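Local coordinates for tyrosine aminotransferase (Leishmania infantum, PDB 4IX8), which probably catalyses the pyridoxal phosphate-dependent transfer of the amino group of tyrosine to 2-oxoglutarate, at residues Ser147-Leu152 and Leu275-Thr280; Leu154-Asn159 and Glu311-Leu316. All coordinates share one frame; numbering follows the deposited sequence.

Both contacts use helix 145-157, contact 1 its first half and contact 2 its C-terminal end, with centres about 12 Å apart. Contact 1 sets the helix on strand 274-279 of the large mixed sheet, about 10 Å from the centre of the chain, and is wholly aliphatic. Contact 2, about 20 Å out, joins the helix to the end of helix 304-313; there a leucine methyl meets a hydroxyl and a backbone nitrogen as well as a methyl. Each is buried, and both reach the second subunit, contact 1 by packing and contact 2 also by hydrogen bonds. They join where L152 CD2 lies 3.5 Å from L313 CB, so the packing of 147-152 runs on into that of 311-316.

Contact 1: Ser147-Leu152 and Leu275-Thr280; sequences SQAIVL and LILGGT
L277 reaches from strand 274-279 to helix 145-157 and divides its two methyls between A149 and I150. Its CD2 lies 4.1 Å from A149 CB, while CD1 comes within 3.7 Å of I150 CG1. CG of L277 sits beside the backbone N and opposite the carbonyl carbon (chi1 -43°), and from there the isobutyl fork meets two successive residues of the helix. A149 points its methyl toward the strand; A149 CA and L277 CA are the nearest CA pair across the segments, 6.7 Å apart. I150 leaves the helix more to the flank and touches with the ethyl branch, its side chain crossing that of L277 at about a right angle. Y174 of helix 173-181 packs on both I150 and L277, and the backbone of L277 is hydrogen-bonded to S248 and E250. Between these two segments the helix meets the large sheet of the aminotransferase fold through hydrocarbon groups. The same turn begins with S147, whose OG is hydrogen-bonded to phosphate oxygen OP1 of the lysine-bound cofactor at position 282. Only apolar groups meet, so the contact is nondirectional van der Waals packing, and the backbone bonds of the strand are left to its neighbours.

Contact 2: Leu154-Asn159 and Glu311-Leu316; sequences LTALCN and ERLTQL
L313 sets a single methyl, CD1, against T155 and A156 near the C-terminal end of helix 145-157. L313 CD1 lies 3.5 Å from T155 OG1 and 3.8 Å from both A156 CB and A156 N, so it reaches the backbone as well as the side chains. Two torsions carry it there: CG of L313 is set opposite the carbonyl carbon (chi1 -72°), and the chain is then fully extended about chi2 (-178°), which sends CD1 outward from helix 304-313. The side chain of T155 crosses that of L313 obliquely. Its OG1 stands between the backbone N and the carbonyl carbon (chi1 63°), a position from which it hydrogen-bonds V151 O, one turn back, so the hydroxyl presented to the leucine is already tied to its own helix. A156 offers its methyl to the same CD1 and packs also on W306 and M310. A type I turn runs from L313 to L316. There T314 OG1 donates to E311 O at 2.7 Å, and the same oxygen takes T314 N. The second subunit borders this region: T49 of that chain packs on L313, and S43 of that chain hydrogen-bonds T155 O. Across the two segments the contact is therefore van der Waals in nature, a leucine methyl against a mixed surface whose polar hydroxyl is satisfied within its helix, while directional bonds to the neighbouring subunit are made by groups beside it.

Contact 1: Ser147-Leu152 and Leu275-Thr280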
ATOM      1  N   SER A 147      -5.186  -5.629  -2.000  1.00 25.86           N
ATOM      2  CA  SER A 147      -4.348  -5.228  -3.125  1.00 30.48           C
ATOM      3  C   SER A 147      -2.879  -5.479  -2.823  1.00 34.98           C
ATOM      4  O   SER A 147      -2.180  -6.032  -3.647  1.00 33.36           O
ATOM      5  CB  SER A 147      -4.590  -3.767  -3.482  1.00 34.37           C
ATOM      6  OG  SER A 147      -5.930  -3.591  -3.963  1.00 32.13           O
ATOM      7  N   GLN A 148      -2.400  -5.145  -1.630  1.00 32.12           N
ATOM      8  CA  GLN A 148      -1.003  -5.477  -1.339  1.00 28.48           C
ATOM      9  C   GLN A 148      -0.832  -6.992  -1.219  1.00 27.12           C
ATOM     10  O   GLN A 148       0.188  -7.561  -1.649  1.00 26.22           O
ATOM     11  CB  GLN A 148      -0.497  -4.820  -0.040  1.00 30.02           C
ATOM     12  CG  GLN A 148       1.063  -4.894   0.034  1.00 29.62           C
ATOM     13  CD  GLN A 148       1.643  -4.834   1.436  1.00 27.76           C
ATOM     14  OE1 GLN A 148       0.935  -4.939   2.437  1.00 29.83           O
ATOM     15  NE2 GLN A 148       2.937  -4.638   1.509  1.00 34.30           N
ATOM     16  N   ALA A 149      -1.839  -7.661  -0.650  1.00 26.87           N
ATOM     17  CA  ALA A 149      -1.740  -9.108  -0.504  1.00 29.43           C
ATOM     18  C   ALA A 149      -1.538  -9.758  -1.865  1.00 32.89           C
ATOM     19  O   ALA A 149      -0.774 -10.729  -1.985  1.00 31.82           O
ATOM     20  CB  ALA A 149      -2.957  -9.667   0.153  1.00 25.37           C
ATOM     21  N   ILE A 150      -2.145  -9.175  -2.890  1.00 22.57           N
ATOM     22  CA  ILE A 150      -1.977  -9.670  -4.252  1.00 23.78           C
ATOM     23  C   ILE A 150      -0.577  -9.420  -4.758  1.00 23.07           C
ATOM     24  O   ILE A 150       0.022 -10.279  -5.352  1.00 21.48           O
ATOM     25  CB  ILE A 150      -2.970  -9.027  -5.182  1.00 24.27           C
ATOM     26  CG1 ILE A 150      -4.371  -9.574  -4.850  1.00 23.86           C
ATOM     27  CG2 ILE A 150      -2.629  -9.335  -6.648  1.00 22.92           C
ATOM     28  CD1 ILE A 150      -5.562  -8.823  -5.547  1.00 26.86           C
ATOM     29  N   VAL A 151      -0.058  -8.219  -4.538  1.00 31.50           N
ATOM     30  CA  VAL A 151       1.322  -7.929  -4.898  1.00 26.16           C
ATOM     31  C   VAL A 151       2.279  -8.905  -4.251  1.00 24.79           C
ATOM     32  O   VAL A 151       3.133  -9.476  -4.920  1.00 27.76           O
ATOM     33  CB  VAL A 151       1.719  -6.508  -4.478  1.00 32.27           C
ATOM     34  CG1 VAL A 151       3.255  -6.282  -4.673  1.00 24.42           C
ATOM     35  CG2 VAL A 151       0.916  -5.515  -5.287  1.00 25.06           C
ATOM     36  N   LEU A 152       2.162  -9.069  -2.934  1.00 27.63           N
ATOM     37  CA  LEU A 152       3.090  -9.925  -2.203  1.00 22.51           C
ATOM     38  C   LEU A 152       2.987 -11.368  -2.666  1.00 26.61           C
ATOM     39  O   LEU A 152       3.983 -12.039  -2.865  1.00 25.51           O
ATOM     40  CB  LEU A 152       2.800  -9.857  -0.708  1.00 25.62           C
ATOM     41  CG  LEU A 152       3.089  -8.521  -0.081  1.00 30.98           C
ATOM     42  CD1 LEU A 152       2.476  -8.489   1.294  1.00 34.69           C
ATOM     43  CD2 LEU A 152       4.589  -8.223  -0.028  1.00 24.04           C
ATOM     44  N   LEU A 275      -3.318 -20.193  -0.803  1.00 27.38           N
ATOM     45  CA  LEU A 275      -3.154 -18.866  -0.189  1.00 24.63           C
ATOM     46  C   LEU A 275      -4.489 -18.099  -0.291  1.00 26.37           C
ATOM     47  O   LEU A 275      -4.974 -17.768  -1.369  1.00 27.16           O
ATOM     48  CB  LEU A 275      -2.022 -18.089  -0.858  1.00 23.80           C
ATOM     49  CG  LEU A 275      -1.637 -16.750  -0.243  1.00 24.23           C
ATOM     50  CD1 LEU A 275      -0.875 -16.955   1.043  1.00 24.80           C
ATOM     51  CD2 LEU A 275      -0.868 -15.844  -1.241  1.00 31.02           C
ATOM     52  N   ILE A 276      -5.085 -17.844   0.850  1.00 27.03           N
ATOM     53  CA  ILE A 276      -6.379 -17.195   0.931  1.00 25.63           C
ATOM     54  C   ILE A 276      -6.178 -15.721   1.177  1.00 26.66           C
ATOM     55  O   ILE A 276      -5.462 -15.355   2.092  1.00 33.64           O
ATOM     56  CB  ILE A 276      -7.189 -17.788   2.043  1.00 26.92           C
ATOM     57  CG1 ILE A 276      -7.381 -19.272   1.774  1.00 34.89           C
ATOM     58  CG2 ILE A 276      -8.516 -17.091   2.167  1.00 37.23           C
ATOM     59  CD1 ILE A 276      -8.058 -19.986   2.847  1.00 35.30           C
ATOM     60  N   LEU A 277      -6.811 -14.885   0.356  1.00 30.04           N
ATOM     61  CA  LEU A 277      -6.777 -13.423   0.513  1.00 24.89           C
ATOM     62  C   LEU A 277      -8.147 -13.012   1.017  1.00 30.11           C
ATOM     63  O   LEU A 277      -9.152 -13.496   0.520  1.00 34.67           O
ATOM     64  CB  LEU A 277      -6.444 -12.724  -0.806  1.00 24.56           C
ATOM     65  CG  LEU A 277      -5.303 -13.395  -1.594  1.00 27.79           C
ATOM     66  CD1 LEU A 277      -4.956 -12.609  -2.831  1.00 28.33           C
ATOM     67  CD2 LEU A 277      -4.061 -13.547  -0.711  1.00 28.21           C
ATOM     68  N   GLY A 278      -8.190 -12.142   2.024  1.00 26.21           N
ATOM     69  CA  GLY A 278      -9.440 -11.724   2.623  1.00 27.09           C
ATOM     70  C   GLY A 278      -9.198 -10.496   3.452  1.00 27.55           C
ATOM     71  O   GLY A 278      -8.087  -9.964   3.428  1.00 30.34           O
ATOM     72  N   GLY A 279     -10.234 -10.027   4.146  1.00 28.50           N
ATOM     73  CA  GLY A 279     -10.137  -8.837   4.956  1.00 29.14           C
ATOM     74  C   GLY A 279     -11.514  -8.312   5.334  1.00 31.07           C
ATOM     75  O   GLY A 279     -12.536  -8.995   5.142  1.00 32.29           O
ATOM     76  N   THR A 280     -11.559  -7.067   5.808  1.00 30.74           N
ATOM     77  CA  THR A 280     -12.791  -6.482   6.293  1.00 31.88           C
ATOM     78  C   THR A 280     -13.270  -5.365   5.387  1.00 31.77           C
ATOM     79  O   THR A 280     -14.318  -4.835   5.628  1.00 32.72           O
ATOM     80  CB  THR A 280     -12.644  -5.874   7.700  1.00 33.91           C
ATOM     81  OG1 THR A 280     -11.720  -4.779   7.639  1.00 32.86           O
ATOM     82  CG2 THR A 280     -12.181  -6.907   8.733  1.00 39.70           C
TER

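Contact 2: Leu154-Asn159 and Glu311-Leu316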
ATOM      1  N   LEU A 154       2.032 -12.637  -5.610  1.00 27.96           N
ATOM      2  CA  LEU A 154       2.554 -12.884  -6.941  1.00 21.87           C
ATOM      3  C   LEU A 154       4.041 -12.592  -7.067  1.00 23.81           C
ATOM      4  O   LEU A 154       4.746 -13.348  -7.706  1.00 21.59           O
ATOM      5  CB  LEU A 154       1.794 -12.049  -7.944  1.00 25.56           C
ATOM      6  CG  LEU A 154       0.561 -12.676  -8.608  1.00 33.22           C
ATOM      7  CD1 LEU A 154      -0.199 -13.585  -7.714  1.00 36.69           C
ATOM      8  CD2 LEU A 154      -0.362 -11.546  -9.058  1.00 27.87           C
ATOM      9  N   THR A 155       4.529 -11.490  -6.502  1.00 24.11           N
ATOM     10  CA  THR A 155       5.911 -11.104  -6.769  1.00 26.25           C
ATOM     11  C   THR A 155       6.889 -11.884  -5.871  1.00 25.77           C
ATOM     12  O   THR A 155       8.083 -11.825  -6.063  1.00 31.55           O
ATOM     13  CB  THR A 155       6.114  -9.575  -6.592  1.00 25.90           C
ATOM     14  OG1 THR A 155       5.858  -9.190  -5.250  1.00 26.95           O
ATOM     15  CG2 THR A 155       5.196  -8.835  -7.482  1.00 30.62           C
ATOM     16  N   ALA A 156       6.374 -12.589  -4.874  1.00 27.58           N
ATOM     17  CA  ALA A 156       7.190 -13.479  -4.047  1.00 23.64           C
ATOM     18  C   ALA A 156       7.238 -14.859  -4.705  1.00 30.64           C
ATOM     19  O   ALA A 156       8.103 -15.659  -4.392  1.00 30.30           O
ATOM     20  CB  ALA A 156       6.625 -13.566  -2.607  1.00 23.38           C
ATOM     21  N   LEU A 157       6.353 -15.116  -5.664  1.00 32.79           N
ATOM     22  CA  LEU A 157       6.230 -16.442  -6.272  1.00 21.49           C
ATOM     23  C   LEU A 157       6.864 -16.495  -7.675  1.00 22.70           C
ATOM     24  O   LEU A 157       7.514 -17.483  -8.066  1.00 27.54           O
ATOM     25  CB  LEU A 157       4.735 -16.837  -6.326  1.00 31.06           C
ATOM     26  CG  LEU A 157       4.411 -18.232  -6.831  1.00 26.74           C
ATOM     27  CD1 LEU A 157       4.860 -19.315  -5.835  1.00 32.14           C
ATOM     28  CD2 LEU A 157       2.950 -18.315  -7.079  1.00 26.36           C
ATOM     29  N   CYS A 158       6.610 -15.450  -8.455  1.00 27.79           N
ATOM     30  CA  CYS A 158       6.918 -15.443  -9.884  1.00 25.92           C
ATOM     31  C   CYS A 158       8.094 -14.530 -10.201  1.00 26.76           C
ATOM     32  O   CYS A 158       8.362 -13.523  -9.533  1.00 33.46           O
ATOM     33  CB  CYS A 158       5.725 -14.964 -10.715  1.00 36.13           C
ATOM     34  SG  CYS A 158       4.217 -15.849 -10.385  1.00 23.72           S
ATOM     35  N   ASN A 159       8.792 -14.926 -11.236  1.00 26.27           N
ATOM     36  CA  ASN A 159       9.751 -14.076 -11.892  1.00 26.90           C
ATOM     37  C   ASN A 159       9.149 -13.612 -13.216  1.00 21.88           C
ATOM     38  O   ASN A 159       8.223 -14.239 -13.755  1.00 28.62           O
ATOM     39  CB  ASN A 159      11.041 -14.846 -12.166  1.00 25.43           C
ATOM     40  CG  ASN A 159      11.732 -15.353 -10.887  1.00 23.95           C
ATOM     41  OD1 ASN A 159      12.008 -14.592  -9.963  1.00 26.31           O
ATOM     42  ND2 ASN A 159      12.077 -16.635 -10.875  1.00 28.91           N
ATOM     43  N   GLU A 311       7.007 -12.589   3.425  1.00 27.67           N
ATOM     44  CA  GLU A 311       7.440 -11.925   4.630  1.00 33.28           C
ATOM     45  C   GLU A 311       8.548 -10.954   4.370  1.00 35.72           C
ATOM     46  O   GLU A 311       8.535  -9.822   4.854  1.00 38.37           O
ATOM     47  CB  GLU A 311       7.907 -12.927   5.654  1.00 31.61           C
ATOM     48  CG  GLU A 311       6.809 -13.746   6.228  1.00 45.95           C
ATOM     49  CD  GLU A 311       7.286 -14.615   7.380  1.00 60.67           C
ATOM     50  OE1 GLU A 311       8.031 -14.067   8.237  1.00 68.99           O
ATOM     51  OE2 GLU A 311       6.910 -15.815   7.440  1.00 62.70           O
ATOM     52  N   ARG A 312       9.539 -11.410   3.640  1.00 27.34           N
ATOM     53  CA  ARG A 312      10.648 -10.535   3.345  1.00 33.84           C
ATOM     54  C   ARG A 312      10.180  -9.292   2.635  1.00 33.63           C
ATOM     55  O   ARG A 312      10.658  -8.189   2.935  1.00 29.70           O
ATOM     56  CB  ARG A 312      11.699 -11.230   2.478  1.00 31.14           C
ATOM     57  CG  ARG A 312      12.443 -12.276   3.203  1.00 33.68           C
ATOM     58  CD  ARG A 312      13.599 -12.788   2.351  1.00 35.14           C
ATOM     59  NE  ARG A 312      14.307 -13.824   3.100  1.00 52.88           N
ATOM     60  CZ  ARG A 312      15.407 -14.433   2.703  1.00 55.93           C
ATOM     61  NH1 ARG A 312      15.947 -14.141   1.529  1.00 65.09           N
ATOM     62  NH2 ARG A 312      15.950 -15.348   3.483  1.00 55.82           N
ATOM     63  N   LEU A 313       9.254  -9.479   1.697  1.00 31.17           N
ATOM     64  CA  LEU A 313       8.760  -8.377   0.862  1.00 34.32           C
ATOM     65  C   LEU A 313       7.838  -7.382   1.603  1.00 30.51           C
ATOM     66  O   LEU A 313       7.691  -6.239   1.156  1.00 28.49           O
ATOM     67  CB  LEU A 313       8.016  -8.930  -0.361  1.00 31.68           C
ATOM     68  CG  LEU A 313       8.890  -9.581  -1.450  1.00 32.60           C
ATOM     69  CD1 LEU A 313       8.032 -10.025  -2.621  1.00 29.00           C
ATOM     70  CD2 LEU A 313       9.933  -8.644  -1.962  1.00 29.57           C
ATOM     71  N   THR A 314       7.315  -7.748   2.767  1.00 31.62           N
ATOM     72  CA  THR A 314       6.588  -6.759   3.569  1.00 32.31           C
ATOM     73  C   THR A 314       7.526  -5.681   4.068  1.00 37.27           C
ATOM     74  O   THR A 314       7.093  -4.613   4.504  1.00 35.86           O
ATOM     75  CB  THR A 314       5.907  -7.370   4.788  1.00 30.07           C
ATOM     76  OG1 THR A 314       6.893  -7.911   5.686  1.00 29.52           O
ATOM     77  CG2 THR A 314       4.941  -8.430   4.377  1.00 26.91           C
ATOM     78  N   GLN A 315       8.825  -5.945   4.036  1.00 31.70           N
ATOM     79  CA  GLN A 315       9.751  -4.946   4.560  1.00 34.75           C
ATOM     80  C   GLN A 315       9.748  -3.697   3.696  1.00 35.42           C
ATOM     81  O   GLN A 315      10.114  -2.614   4.153  1.00 35.34           O
ATOM     82  CB  GLN A 315      11.172  -5.510   4.651  1.00 30.10           C
ATOM     83  CG  GLN A 315      11.265  -6.671   5.657  1.00 65.75           C
ATOM     84  CD  GLN A 315      12.597  -7.458   5.631  1.00 67.33           C
ATOM     85  OE1 GLN A 315      13.298  -7.562   4.596  1.00 64.85           O
ATOM     86  NE2 GLN A 315      12.918  -8.065   6.767  1.00 69.49           N
ATOM     87  N   LEU A 316       9.324  -3.814   2.446  1.00 35.06           N
ATOM     88  CA  LEU A 316       9.529  -2.687   1.542  1.00 34.24           C
ATOM     89  C   LEU A 316       8.700  -1.440   1.841  1.00 34.47           C
ATOM     90  O   LEU A 316       9.216  -0.347   1.682  1.00 36.77           O
ATOM     91  CB  LEU A 316       9.297  -3.137   0.118  1.00 33.46           C
ATOM     92  CG  LEU A 316      10.345  -4.153  -0.330  1.00 32.85           C
ATOM     93  CD1 LEU A 316       9.951  -4.786  -1.638  1.00 32.18           C
ATOM     94  CD2 LEU A 316      11.711  -3.520  -0.438  1.00 35.12           C
TER